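Side-chain contacts in N-acyl-D-glutamate deacylase (Bordetella bronchiseptica, PDB 3GIP), which catalyses the removal of the acyl group from N-acyl-D-glutamate, as a zinc-containing hydrolase of the amidohydrolase superfamily: residues D268-R271 with E272-V275; R393-L397 with E398-A402. All blocks are in the same frame, centred on the assembly; numbering follows the deposited sequence.

Contact 1. Residues D268-R271 with E272-V275; sequences DRAR and EQGV
Glu272 N donates to Asp268 O at 3.0 Å, an ordinary helical bond, and beyond it helix 260-272 closes in a Schellman motif: Val275 N reaches back to Ala270 O at 3.2 Å as the outer bond, and Gly274 N to Arg271 O is the inner one. The inner donor sits above its carbonyl plane, 77° out of it, rather than on a lone pair. The positive phi of Gly274 turns the chain out of the helix toward strand 277-281; at these backbone angles a side chain would be pressed against the preceding carbonyl oxygen, so glycine suits the place.

Within the last turn, Arg271 NE gives Asp268 OD1 a nearly straight bond of 2.8 Å, the core of a salt bridge. OD1 lies in the guanidinium plane, but NE approaches it from the anti side and 33° out of the carboxylate plane. With chi1 at 67°, the Arg271 side chain leaves CA over its own main chain, then runs extended to NE, back alongside the helix to Asp268. His357 also binds Asp268 OD1, which ties this helix end to the loop after helix 348-356.

Glu272 and Gln273 each set CG against a carbonyl oxygen one turn back, Asp268 O and Arg269 O respectively, about 3.0 Å away. Gln273 OE1 folds back beside Ala270 CA, at 3.5 Å. Ala270, small and buried, faces Leu234 of helix 226-240, and its CB lies 4.5 Å from Val275 CB. Beyond the turn, a water donates to both Arg271 O and Val275 O, the latter at 2.8 Å.

Contact 2. Residues R393-L397 with E398-A402; sequences RLMTL and EQAVA
Helix 397-404 begins with a residue whose side-chain oxygen stands in for the carbonyl acceptor that a preceding turn would have supplied: Thr396, at the N-cap, accepts from Gln399 N through OG1 at 3.1 Å. Gln399 reciprocates with its side chain, OE1 accepting a hydrogen bond from Thr396 N at 3.0 Å along a nearly straight line (173°), in the amide plane and on a lone pair. These reciprocal bonds make a capping box, in which the N-H of the N-cap residue and an N-H of the first turn find side-chain acceptors. Threonine fits because a chi1 of 64° turns OG1 inward over the first turn, toward Gln399 N. Glutamine fits because its chain, extended beyond CG, is long enough to bring the carboxamide back across Thr396, the two side chains crossing obliquely, with Gln399 CG 3.2 Å from Thr396 OG1.

Regular helical bonding follows at once, from Ala400 N to Thr396 O and from Val401 N to Leu397 O, both 2.9 Å.

Apolar side chains flank the cap. Met395 lays its sulfur beside the first turn, SD 4.0 Å from Ala400 CB, while its CB touches Gln399 OE1; buried, it also meets Phe355 of helix 348-356. Leu397 is turned the other way, its CG anti to the backbone N, and its CD1 lies 4.3 Å from Val401 CG2. Both pack on Ile17 and on strand 57-64, Leu397 at Ile57 and Val401 at Ala59. Glu398, its chain bent at chi2, sends its carboxylate to a salt bridge between OE2 and Arg24 NE.

Contact 1 ends a helix and contact 2 starts one, and they solve opposite halves of the same problem. At 268-275 the carbonyls of the last turn are met by backbone N-H groups and a water, with glycine allowing the reversal; at 393-402 N-H groups of the helix start are met by side-chain oxygens. Contact 1 is a surface contact, with a salt bridge along the helix and only Ala270 buried, whereas contact 2 is partly buried and mixes polar capping with apolar packing. They hold different helices, their centres about 24 Å apart, but each reaches toward helix 348-356: contact 2 touches the helix itself, contact 1 the loop after it.

Contact 1. Residues D268-R271 with E272-V275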
loop_
_atom_site.group_PDB
_atom_site.type_symbol
_atom_site.label_atom_id
_atom_site.label_comp_id
_atom_site.label_asym_id
_atom_site.label_seq_id
_atom_site.Cartn_x
_atom_site.Cartn_y
_atom_site.Cartn_z
ATOM N N ASP A 268 5.777 6.232 19.547
ATOM C CA ASP A 268 5.003 7.136 20.389
ATOM C C ASP A 268 5.864 8.273 20.925
ATOM O O ASP A 268 5.414 9.416 20.983
ATOM C CB ASP A 268 4.362 6.372 21.550
ATOM C CG ASP A 268 3.166 5.547 21.112
ATOM O OD1 ASP A 268 2.666 5.766 19.987
ATOM O OD2 ASP A 268 2.711 4.689 21.899
ATOM N N ARG A 269 7.099 7.972 21.316
ATOM C CA ARG A 269 7.981 9.015 21.830
ATOM C C ARG A 269 8.258 10.052 20.748
ATOM O O ARG A 269 8.347 11.249 21.029
ATOM C CB ARG A 269 9.303 8.420 22.330
ATOM C CG ARG A 269 9.176 7.624 23.625
ATOM C CD ARG A 269 10.541 7.366 24.264
ATOM N NE ARG A 269 11.353 6.405 23.520
ATOM C CZ ARG A 269 11.154 5.089 23.524
ATOM N NH1 ARG A 269 10.164 4.566 24.236
ATOM N NH2 ARG A 269 11.951 4.293 22.823
ATOM N N ALA A 270 8.380 9.590 19.508
ATOM C CA ALA A 270 8.648 10.488 18.390
ATOM C C ALA A 270 7.461 11.391 18.066
ATOM O O ALA A 270 7.635 12.589 17.831
ATOM C CB ALA A 270 9.039 9.685 17.155
ATOM N N ARG A 271 6.256 10.828 18.050
ATOM C CA ARG A 271 5.082 11.631 17.728
ATOM C C ARG A 271 4.696 12.565 18.868
ATOM O O ARG A 271 4.057 13.592 18.644
ATOM C CB ARG A 271 3.903 10.733 17.301
ATOM C CG ARG A 271 3.290 9.827 18.357
ATOM C CD ARG A 271 2.544 8.677 17.663
ATOM N NE ARG A 271 1.684 7.908 18.563
ATOM C CZ ARG A 271 0.424 8.223 18.849
ATOM N NH1 ARG A 271 -0.138 9.298 18.302
ATOM N NH2 ARG A 271 -0.278 7.457 19.682
ATOM N N GLU A 272 5.094 12.216 20.087
ATOM C CA GLU A 272 4.821 13.060 21.247
ATOM C C GLU A 272 5.674 14.316 21.105
ATOM O O GLU A 272 5.280 15.404 21.531
ATOM C CB GLU A 272 5.195 12.331 22.542
ATOM C CG GLU A 272 4.185 11.289 22.990
ATOM C CD GLU A 272 4.742 10.351 24.046
ATOM O OE1 GLU A 272 5.733 10.715 24.716
ATOM O OE2 GLU A 272 4.181 9.250 24.214
ATOM N N GLN A 273 6.844 14.148 20.492
ATOM C CA GLN A 273 7.791 15.239 20.279
ATOM C C GLN A 273 7.423 16.131 19.096
ATOM O O GLN A 273 8.110 17.116 18.824
ATOM C CB GLN A 273 9.198 14.676 20.066
ATOM C CG GLN A 273 9.757 13.912 21.254
ATOM C CD GLN A 273 11.080 13.233 20.939
ATOM O OE1 GLN A 273 11.149 12.345 20.086
ATOM N NE2 GLN A 273 12.137 13.652 21.624
ATOM N N GLY A 274 6.353 15.785 18.386
ATOM C CA GLY A 274 5.932 16.599 17.261
ATOM C C GLY A 274 6.215 16.046 15.876
ATOM O O GLY A 274 5.798 16.637 14.880
ATOM N N VAL A 275 6.931 14.929 15.797
ATOM C CA VAL A 275 7.231 14.331 14.500
ATOM C C VAL A 275 5.981 13.600 14.036
ATOM O O VAL A 275 5.364 12.879 14.818
ATOM C CB VAL A 275 8.385 13.308 14.597
ATOM C CG1 VAL A 275 8.693 12.743 13.215
ATOM C CG2 VAL A 275 9.616 13.964 15.195
HETATM O O HOH W 1 3.184 14.325 15.914
#

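Contact 2. Residues R393-L397 with E398-A402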
loop_
_atom_site.group_PDB
_atom_site.type_symbol
_atom_site.label_atom_id
_atom_site.label_comp_id
_atom_site.label_asym_id
_atom_site.label_seq_id
_atom_site.Cartn_x
_atom_site.Cartn_y
_atom_site.Cartn_z
ATOM N N ARG A 393 -13.277 -8.060 17.120
ATOM C CA ARG A 393 -13.704 -6.849 17.818
ATOM C C ARG A 393 -12.523 -6.024 18.329
ATOM O O ARG A 393 -12.551 -5.511 19.449
ATOM C CB ARG A 393 -14.626 -7.212 18.986
ATOM C CG ARG A 393 -15.906 -7.902 18.547
ATOM C CD ARG A 393 -16.657 -7.029 17.558
ATOM N NE ARG A 393 -17.858 -7.670 17.034
ATOM C CZ ARG A 393 -18.614 -7.153 16.072
ATOM N NH1 ARG A 393 -18.293 -5.986 15.526
ATOM N NH2 ARG A 393 -19.691 -7.800 15.657
ATOM N N LEU A 394 -11.491 -5.889 17.500
ATOM C CA LEU A 394 -10.302 -5.126 17.878
ATOM C C LEU A 394 -10.599 -3.638 18.006
ATOM O O LEU A 394 -9.910 -2.921 18.727
ATOM C CB LEU A 394 -9.183 -5.341 16.858
ATOM C CG LEU A 394 -8.613 -6.754 16.771
ATOM C CD1 LEU A 394 -7.527 -6.786 15.703
ATOM C CD2 LEU A 394 -8.050 -7.172 18.122
ATOM N N MET A 395 -11.611 -3.180 17.278
ATOM C CA MET A 395 -12.056 -1.790 17.318
ATOM C C MET A 395 -13.427 -1.767 16.657
ATOM O O MET A 395 -13.865 -2.776 16.110
ATOM C CB MET A 395 -11.075 -0.859 16.581
ATOM C CG MET A 395 -10.908 -1.127 15.093
ATOM S SD MET A 395 -9.681 -0.010 14.348
ATOM C CE MET A 395 -8.174 -0.614 15.115
ATOM N N THR A 396 -14.122 -0.637 16.718
ATOM C CA THR A 396 -15.438 -0.569 16.101
ATOM C C THR A 396 -15.297 -0.390 14.604
ATOM O O THR A 396 -14.220 -0.055 14.107
ATOM C CB THR A 396 -16.263 0.613 16.632
ATOM O OG1 THR A 396 -15.624 1.841 16.266
ATOM C CG2 THR A 396 -16.389 0.537 18.144
ATOM N N LEU A 397 -16.389 -0.620 13.888
ATOM C CA LEU A 397 -16.381 -0.461 12.444
ATOM C C LEU A 397 -16.080 1.006 12.120
ATOM O O LEU A 397 -15.339 1.303 11.179
ATOM C CB LEU A 397 -17.737 -0.880 11.868
ATOM C CG LEU A 397 -17.863 -0.895 10.342
ATOM C CD1 LEU A 397 -16.776 -1.781 9.739
ATOM C CD2 LEU A 397 -19.243 -1.411 9.955
ATOM N N GLU A 398 -16.644 1.921 12.906
ATOM C CA GLU A 398 -16.405 3.343 12.690
ATOM C C GLU A 398 -14.923 3.676 12.824
ATOM O O GLU A 398 -14.384 4.463 12.044
ATOM C CB GLU A 398 -17.215 4.191 13.681
ATOM C CG GLU A 398 -18.704 4.281 13.354
ATOM C CD GLU A 398 -19.541 3.192 14.002
ATOM O OE1 GLU A 398 -18.987 2.139 14.381
ATOM O OE2 GLU A 398 -20.770 3.388 14.120
ATOM N N GLN A 399 -14.264 3.086 13.817
ATOM C CA GLN A 399 -12.843 3.332 14.016
ATOM C C GLN A 399 -12.022 2.723 12.882
ATOM O O GLN A 399 -11.076 3.337 12.392
ATOM C CB GLN A 399 -12.378 2.752 15.357
ATOM C CG GLN A 399 -12.934 3.470 16.576
ATOM C CD GLN A 399 -12.520 2.810 17.882
ATOM O OE1 GLN A 399 -12.778 1.624 18.104
ATOM N NE2 GLN A 399 -11.880 3.579 18.757
ATOM N N ALA A 400 -12.389 1.518 12.459
ATOM C CA ALA A 400 -11.657 0.845 11.391
ATOM C C ALA A 400 -11.772 1.601 10.073
ATOM O O ALA A 400 -10.783 1.769 9.359
ATOM C CB ALA A 400 -12.163 -0.586 11.229
ATOM N N VAL A 401 -12.978 2.055 9.744
ATOM C CA VAL A 401 -13.166 2.802 8.505
ATOM C C VAL A 401 -12.297 4.055 8.523
ATOM O O VAL A 401 -11.733 4.437 7.502
ATOM C CB VAL A 401 -14.649 3.189 8.300
ATOM C CG1 VAL A 401 -14.787 4.151 7.124
ATOM C CG2 VAL A 401 -15.471 1.932 8.037
ATOM N N ALA A 402 -12.171 4.686 9.687
ATOM C CA ALA A 402 -11.341 5.878 9.791
ATOM C C ALA A 402 -9.888 5.542 9.443
ATOM O O ALA A 402 -9.205 6.327 8.789
ATOM C CB ALA A 402 -11.431 6.464 11.200
#